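Long-range contacts in lactococcal phage P2 ORF15 (Lactococcus phage p2, PDB 2WZP), which probably serves as the distal tail protein (Dit) of the phage, helping to form the hub of the baseplate at the tail tip: residues Y167-F172 / E316-R321; S226-L231 / Y265-T270. All coordinates share one frame; numbering follows the deposited sequence.

Contact 1: Y167-F172 / E316-R321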
loop_
_atom_site.group_PDB
_atom_site.type_symbol
_atom_site.label_atom_id
_atom_site.label_comp_id
_atom_site.label_asym_id
_atom_site.label_seq_id
_atom_site.Cartn_x
_atom_site.Cartn_y
_atom_site.Cartn_z
ATOM N N TYR M 167 27.724 -12.440 36.956
ATOM C CA TYR M 167 28.374 -12.099 38.203
ATOM C C TYR M 167 29.545 -12.990 38.384
ATOM O O TYR M 167 29.511 -14.177 38.034
ATOM C CB TYR M 167 27.419 -12.213 39.396
ATOM C CG TYR M 167 26.494 -11.028 39.584
ATOM C CD1 TYR M 167 27.000 -9.761 39.862
ATOM C CD2 TYR M 167 25.107 -11.190 39.568
ATOM C CE1 TYR M 167 26.154 -8.666 40.035
ATOM C CE2 TYR M 167 24.250 -10.113 39.795
ATOM C CZ TYR M 167 24.781 -8.848 40.011
ATOM O OH TYR M 167 23.969 -7.774 40.256
ATOM N N GLU M 168 30.601 -12.419 38.929
ATOM C CA GLU M 168 31.811 -13.154 39.255
ATOM C C GLU M 168 32.133 -12.843 40.689
ATOM O O GLU M 168 32.283 -11.679 41.066
ATOM C CB GLU M 168 32.966 -12.757 38.324
ATOM C CG GLU M 168 34.237 -13.568 38.538
ATOM C CD GLU M 168 35.479 -13.077 37.818
ATOM O OE1 GLU M 168 36.495 -13.807 37.856
ATOM O OE2 GLU M 168 35.453 -11.969 37.227
ATOM N N ASN M 169 32.270 -13.884 41.484
ATOM C CA ASN M 169 32.626 -13.769 42.909
ATOM C C ASN M 169 34.099 -14.065 43.089
ATOM O O ASN M 169 34.578 -15.077 42.593
ATOM C CB ASN M 169 31.740 -14.667 43.742
ATOM C CG ASN M 169 30.342 -14.098 43.858
ATOM O OD1 ASN M 169 30.001 -13.467 44.850
ATOM N ND2 ASN M 169 29.524 -14.204 42.809
ATOM N N LEU M 170 34.840 -13.102 43.648
ATOM C CA LEU M 170 36.282 -13.180 43.886
ATOM C C LEU M 170 36.627 -12.767 45.310
ATOM O O LEU M 170 36.127 -11.758 45.812
ATOM C CB LEU M 170 37.055 -12.254 42.937
ATOM C CG LEU M 170 37.024 -12.503 41.431
ATOM C CD1 LEU M 170 37.866 -11.483 40.720
ATOM C CD2 LEU M 170 37.545 -13.892 41.089
ATOM N N THR M 171 37.519 -13.528 45.937
ATOM C CA THR M 171 38.042 -13.280 47.276
ATOM C C THR M 171 39.524 -12.918 47.163
ATOM O O THR M 171 40.272 -13.596 46.456
ATOM C CB THR M 171 37.893 -14.529 48.159
ATOM O OG1 THR M 171 36.555 -15.000 48.102
ATOM C CG2 THR M 171 38.272 -14.262 49.597
ATOM N N PHE M 172 39.934 -11.853 47.860
ATOM C CA PHE M 172 41.319 -11.407 47.922
ATOM C C PHE M 172 41.752 -11.502 49.376
ATOM O O PHE M 172 41.038 -11.015 50.251
ATOM C CB PHE M 172 41.456 -9.987 47.373
ATOM C CG PHE M 172 40.668 -9.774 46.110
ATOM C CD1 PHE M 172 41.102 -10.307 44.900
ATOM C CD2 PHE M 172 39.499 -9.017 46.122
ATOM C CE1 PHE M 172 40.358 -10.122 43.732
ATOM C CE2 PHE M 172 38.776 -8.799 44.952
ATOM C CZ PHE M 172 39.201 -9.367 43.763
ATOM N N GLU M 316 35.980 -9.290 49.713
ATOM C CA GLU M 316 35.100 -10.205 48.997
ATOM C C GLU M 316 34.339 -9.355 48.006
ATOM O O GLU M 316 33.622 -8.439 48.398
ATOM C CB GLU M 316 34.142 -10.908 49.973
ATOM C CG GLU M 316 34.846 -11.858 50.923
ATOM C CD GLU M 316 34.840 -13.328 50.559
ATOM O OE1 GLU M 316 34.913 -14.168 51.483
ATOM O OE2 GLU M 316 34.754 -13.642 49.351
ATOM N N PHE M 317 34.545 -9.640 46.726
ATOM C CA PHE M 317 33.924 -8.933 45.607
ATOM C C PHE M 317 32.849 -9.743 44.882
ATOM O O PHE M 317 32.909 -10.976 44.820
ATOM C CB PHE M 317 35.019 -8.506 44.611
ATOM C CG PHE M 317 35.667 -7.162 44.849
ATOM C CD1 PHE M 317 35.931 -6.306 43.791
ATOM C CD2 PHE M 317 36.022 -6.757 46.132
ATOM C CE1 PHE M 317 36.552 -5.081 44.003
ATOM C CE2 PHE M 317 36.605 -5.512 46.350
ATOM C CZ PHE M 317 36.850 -4.677 45.284
ATOM N N LYS M 318 31.879 -9.022 44.317
ATOM C CA LYS M 318 30.829 -9.499 43.412
ATOM C C LYS M 318 30.900 -8.535 42.243
ATOM O O LYS M 318 30.511 -7.372 42.367
ATOM C CB LYS M 318 29.448 -9.504 44.065
ATOM C CG LYS M 318 28.412 -10.263 43.257
ATOM C CD LYS M 318 27.040 -10.119 43.871
ATOM C CE LYS M 318 26.069 -10.988 43.136
ATOM N NZ LYS M 318 24.699 -10.903 43.684
ATOM N N ILE M 319 31.558 -8.976 41.176
ATOM C CA ILE M 319 31.810 -8.170 39.982
ATOM C C ILE M 319 30.753 -8.382 38.956
ATOM O O ILE M 319 30.358 -9.519 38.707
ATOM C CB ILE M 319 33.220 -8.464 39.456
ATOM C CG1 ILE M 319 34.277 -8.090 40.522
ATOM C CG2 ILE M 319 33.485 -7.752 38.144
ATOM C CD1 ILE M 319 35.182 -9.108 40.820
ATOM N N LYS M 320 30.276 -7.267 38.368
ATOM C CA LYS M 320 29.272 -7.292 37.329
ATOM C C LYS M 320 30.033 -7.210 36.021
ATOM O O LYS M 320 30.404 -6.120 35.576
ATOM C CB LYS M 320 28.254 -6.157 37.509
ATOM C CG LYS M 320 26.931 -6.481 36.863
ATOM C CD LYS M 320 26.051 -5.253 36.704
ATOM C CE LYS M 320 24.787 -5.256 37.532
ATOM N NZ LYS M 320 24.058 -3.984 37.343
ATOM N N ARG M 321 30.330 -8.391 35.434
ATOM C CA ARG M 321 31.071 -8.520 34.164
ATOM C C ARG M 321 30.247 -7.986 32.999
ATOM O O ARG M 321 29.039 -8.020 33.081
ATOM C CB ARG M 321 31.497 -9.970 33.939
ATOM C CG ARG M 321 32.403 -10.491 35.055
ATOM C CD ARG M 321 33.020 -11.826 34.777
ATOM N NE ARG M 321 33.802 -11.905 33.556
ATOM C CZ ARG M 321 35.034 -12.390 33.492
ATOM N NH1 ARG M 321 35.664 -12.459 32.328
ATOM N NH2 ARG M 321 35.637 -12.845 34.586
#
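Glu-168 and Leu-170 pair with Ile-319 and Phe-317 through four backbone hydrogen bonds, among them Ile-319 N to Glu-168 O at 2.8 Å and Leu-170 N to Phe-317 O at 3.1 Å. The strand axes approach to 4.6 Å and run antiparallel at 155°. The extended chain of Glu-168, its CG anti to the backbone N (chi1 -175°), reaches past its own pair to Arg-321, where OE2 lies 2.8 Å from NH2 at the guanidinium edge; the bond in this salt bridge is bent and weak. Near the other end, Thr-171 OG1 donates to Glu-316 OE2 from above the carboxylate plane. Strand 165-173 forms one border of the six-stranded sheet within this chain, and strand 312-322 is its inner neighbour, consistent with the galectin-like β-sandwich of Dit C-terminal domains. Aromatic contacts occur on both faces of this strand pair. Lys-318 CE sits over the centre of the Tyr-167 ring, 3.5 Å from its centroid, and NZ adds a cation-pi contact while also pairing with Asp-40. On the face bearing Leu-170 and Ile-319, whose CD1 atoms meet at 3.6 Å, the Phe-172 ring turns its edge to Phe-317 in a T-shaped stack, centroids 5.2 Å apart and planes at 81°; CE2 of Phe-172 approaches nearest CG of Phe-317, toward the rim of that ring. Met-307 of strand 305-310 touches both phenylalanines.

Contact 2: S226-L231 / Y265-T270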
loop_
_atom_site.group_PDB
_atom_site.type_symbol
_atom_site.label_atom_id
_atom_site.label_comp_id
_atom_site.label_asym_id
_atom_site.label_seq_id
_atom_site.Cartn_x
_atom_site.Cartn_y
_atom_site.Cartn_z
ATOM N N SER M 226 30.446 -2.608 36.872
ATOM C CA SER M 226 30.686 -2.137 38.229
ATOM C C SER M 226 31.036 -3.334 39.102
ATOM O O SER M 226 31.014 -4.491 38.668
ATOM C CB SER M 226 29.403 -1.491 38.776
ATOM O OG SER M 226 28.287 -2.364 38.743
ATOM N N PHE M 227 31.312 -3.054 40.352
ATOM C CA PHE M 227 31.588 -4.105 41.305
ATOM C C PHE M 227 31.020 -3.687 42.637
ATOM O O PHE M 227 30.714 -2.510 42.879
ATOM C CB PHE M 227 33.105 -4.444 41.390
ATOM C CG PHE M 227 33.973 -3.270 41.768
ATOM C CD1 PHE M 227 34.489 -2.421 40.790
ATOM C CD2 PHE M 227 34.213 -2.966 43.098
ATOM C CE1 PHE M 227 35.250 -1.312 41.142
ATOM C CE2 PHE M 227 34.966 -1.854 43.449
ATOM C CZ PHE M 227 35.505 -1.053 42.470
ATOM N N MET M 228 30.931 -4.665 43.504
ATOM C CA MET M 228 30.482 -4.534 44.864
ATOM C C MET M 228 31.439 -5.370 45.742
ATOM O O MET M 228 31.906 -6.438 45.328
ATOM C CB MET M 228 29.060 -5.031 44.929
ATOM C CG MET M 228 28.442 -4.837 46.233
ATOM S SD MET M 228 28.285 -6.441 46.965
ATOM C CE MET M 228 27.443 -5.983 48.408
ATOM N N GLY M 229 31.774 -4.854 46.911
ATOM C CA GLY M 229 32.698 -5.553 47.794
ATOM C C GLY M 229 32.535 -5.275 49.263
ATOM O O GLY M 229 31.975 -4.240 49.650
ATOM N N ILE M 230 33.021 -6.233 50.075
ATOM C CA ILE M 230 33.082 -6.210 51.545
ATOM C C ILE M 230 34.551 -6.205 51.857
ATOM O O ILE M 230 35.245 -7.148 51.494
ATOM C CB ILE M 230 32.331 -7.390 52.212
ATOM C CG1 ILE M 230 30.831 -7.330 51.842
ATOM C CG2 ILE M 230 32.556 -7.422 53.737
ATOM C CD1 ILE M 230 29.844 -7.190 52.968
ATOM N N LEU M 231 35.029 -5.098 52.443
ATOM C CA LEU M 231 36.422 -4.848 52.779
ATOM C C LEU M 231 36.622 -5.028 54.270
ATOM O O LEU M 231 35.839 -4.501 55.059
ATOM C CB LEU M 231 36.844 -3.417 52.355
ATOM C CG LEU M 231 36.377 -2.861 50.973
ATOM C CD1 LEU M 231 36.846 -1.432 50.778
ATOM C CD2 LEU M 231 36.889 -3.686 49.826
ATOM N N TYR M 265 33.724 -4.064 58.938
ATOM C CA TYR M 265 33.897 -4.181 57.505
ATOM C C TYR M 265 33.267 -2.976 56.838
ATOM O O TYR M 265 32.444 -2.294 57.462
ATOM C CB TYR M 265 33.305 -5.474 56.947
ATOM C CG TYR M 265 31.817 -5.647 57.137
ATOM C CD1 TYR M 265 31.311 -6.321 58.251
ATOM C CD2 TYR M 265 30.918 -5.270 56.139
ATOM C CE1 TYR M 265 29.942 -6.534 58.405
ATOM C CE2 TYR M 265 29.548 -5.476 56.284
ATOM C CZ TYR M 265 29.063 -6.098 57.423
ATOM O OH TYR M 265 27.714 -6.318 57.557
ATOM N N ILE M 266 33.667 -2.710 55.584
ATOM C CA ILE M 266 33.162 -1.620 54.762
ATOM C C ILE M 266 32.525 -2.225 53.523
ATOM O O ILE M 266 33.134 -3.069 52.876
ATOM C CB ILE M 266 34.329 -0.681 54.354
ATOM C CG1 ILE M 266 35.001 -0.035 55.601
ATOM C CG2 ILE M 266 33.869 0.378 53.311
ATOM C CD1 ILE M 266 36.419 0.580 55.322
ATOM N N LEU M 267 31.330 -1.774 53.160
ATOM C CA LEU M 267 30.655 -2.234 51.950
ATOM C C LEU M 267 30.732 -1.146 50.890
ATOM O O LEU M 267 30.421 0.014 51.158
ATOM C CB LEU M 267 29.201 -2.653 52.241
ATOM C CG LEU M 267 28.412 -3.292 51.085
ATOM C CD1 LEU M 267 27.410 -4.297 51.607
ATOM C CD2 LEU M 267 27.687 -2.258 50.291
ATOM N N ILE M 268 31.183 -1.522 49.701
ATOM C CA ILE M 268 31.288 -0.618 48.550
ATOM C C ILE M 268 30.480 -1.148 47.368
ATOM O O ILE M 268 30.379 -2.359 47.208
ATOM C CB ILE M 268 32.735 -0.191 48.161
ATOM C CG1 ILE M 268 33.599 -1.388 47.733
ATOM C CG2 ILE M 268 33.415 0.606 49.302
ATOM C CD1 ILE M 268 34.952 -1.031 47.110
ATOM N N ASN M 269 29.875 -0.242 46.567
ATOM C CA ASN M 269 29.157 -0.609 45.357
ATOM C C ASN M 269 29.243 0.515 44.369
ATOM O O ASN M 269 28.692 1.588 44.611
ATOM C CB ASN M 269 27.714 -1.013 45.626
ATOM C CG ASN M 269 27.087 -1.710 44.453
ATOM O OD1 ASN M 269 27.537 -1.627 43.277
ATOM N ND2 ASN M 269 26.004 -2.378 44.743
ATOM N N THR M 270 29.957 0.280 43.257
ATOM C CA THR M 270 30.185 1.302 42.220
ATOM C C THR M 270 29.054 1.406 41.180
ATOM O O THR M 270 29.150 2.208 40.244
ATOM C CB THR M 270 31.546 1.129 41.577
ATOM O OG1 THR M 270 31.571 -0.103 40.873
ATOM C CG2 THR M 270 32.680 1.172 42.575
HETATM O O HOH W 1 27.747 -3.487 41.105
#
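Thr-270 meets Phe-227 with both its backbone and its side chain. Its CB lies 4.0 Å from Phe-227 O, which accepts the backbone N-H of Thr-270. From CB, chi1 of 65° sets OG1 between the backbone N and the carbonyl carbon, and there it accepts the N-H of Phe-227 at an N to OG1 distance of 3.0 Å and an angle of 168°; a hydroxyl thus fills a role that carbonyls play further along. The other branch, CG2, comes over the face of the Phe-227 ring toward its rim, 3.9 Å from the centroid, a CH-pi contact. Ile-268 CD1 meets the edge of the same ring, 3.8 Å from CE2. Water 1 joins Ser-226 OG to Asn-269 OD1, an oxygen that also accepts from Asp-271 N. Gly-229 with Ile-268 and Leu-231 with Ile-266 are antiparallel hydrogen-bonded pairs, Leu-231 N lying 2.8 Å from Ile-266 O. On the face that carries Met-228, Leu-267 and Asn-269, Met-228 CE packs on Leu-267 CD1 at 3.6 Å. Ile-255 of strand 251-257 touches Phe-227 and Thr-270, and Phe-257 touches Ile-266 and Ile-268, consistent with a β-sandwich in which these side chains lie between two antiparallel sheets.

How the contacts relate
Contact 1 and contact 2 are successive parts of one antiparallel sheet, with centres about 10 Å apart. Strands 312-322 and 224-233 are neighbours, so the four strands run in the order 165-173, 312-322, 224-233, 265-269. Two probable backbone hydrogen bonds join the contacts: Lys-318 N to Met-228 O and Glu-316 O to Ile-230 N, each 2.8 Å. Phe-317 of contact 1 and Phe-227 of contact 2 meet with ring planes about 10° apart. Along the chain, contact 2 is nested within the loop that contact 1 closes. Residues of both contacts, including Lys-318 and Met-228, pack against a chain of another protein in the assembly.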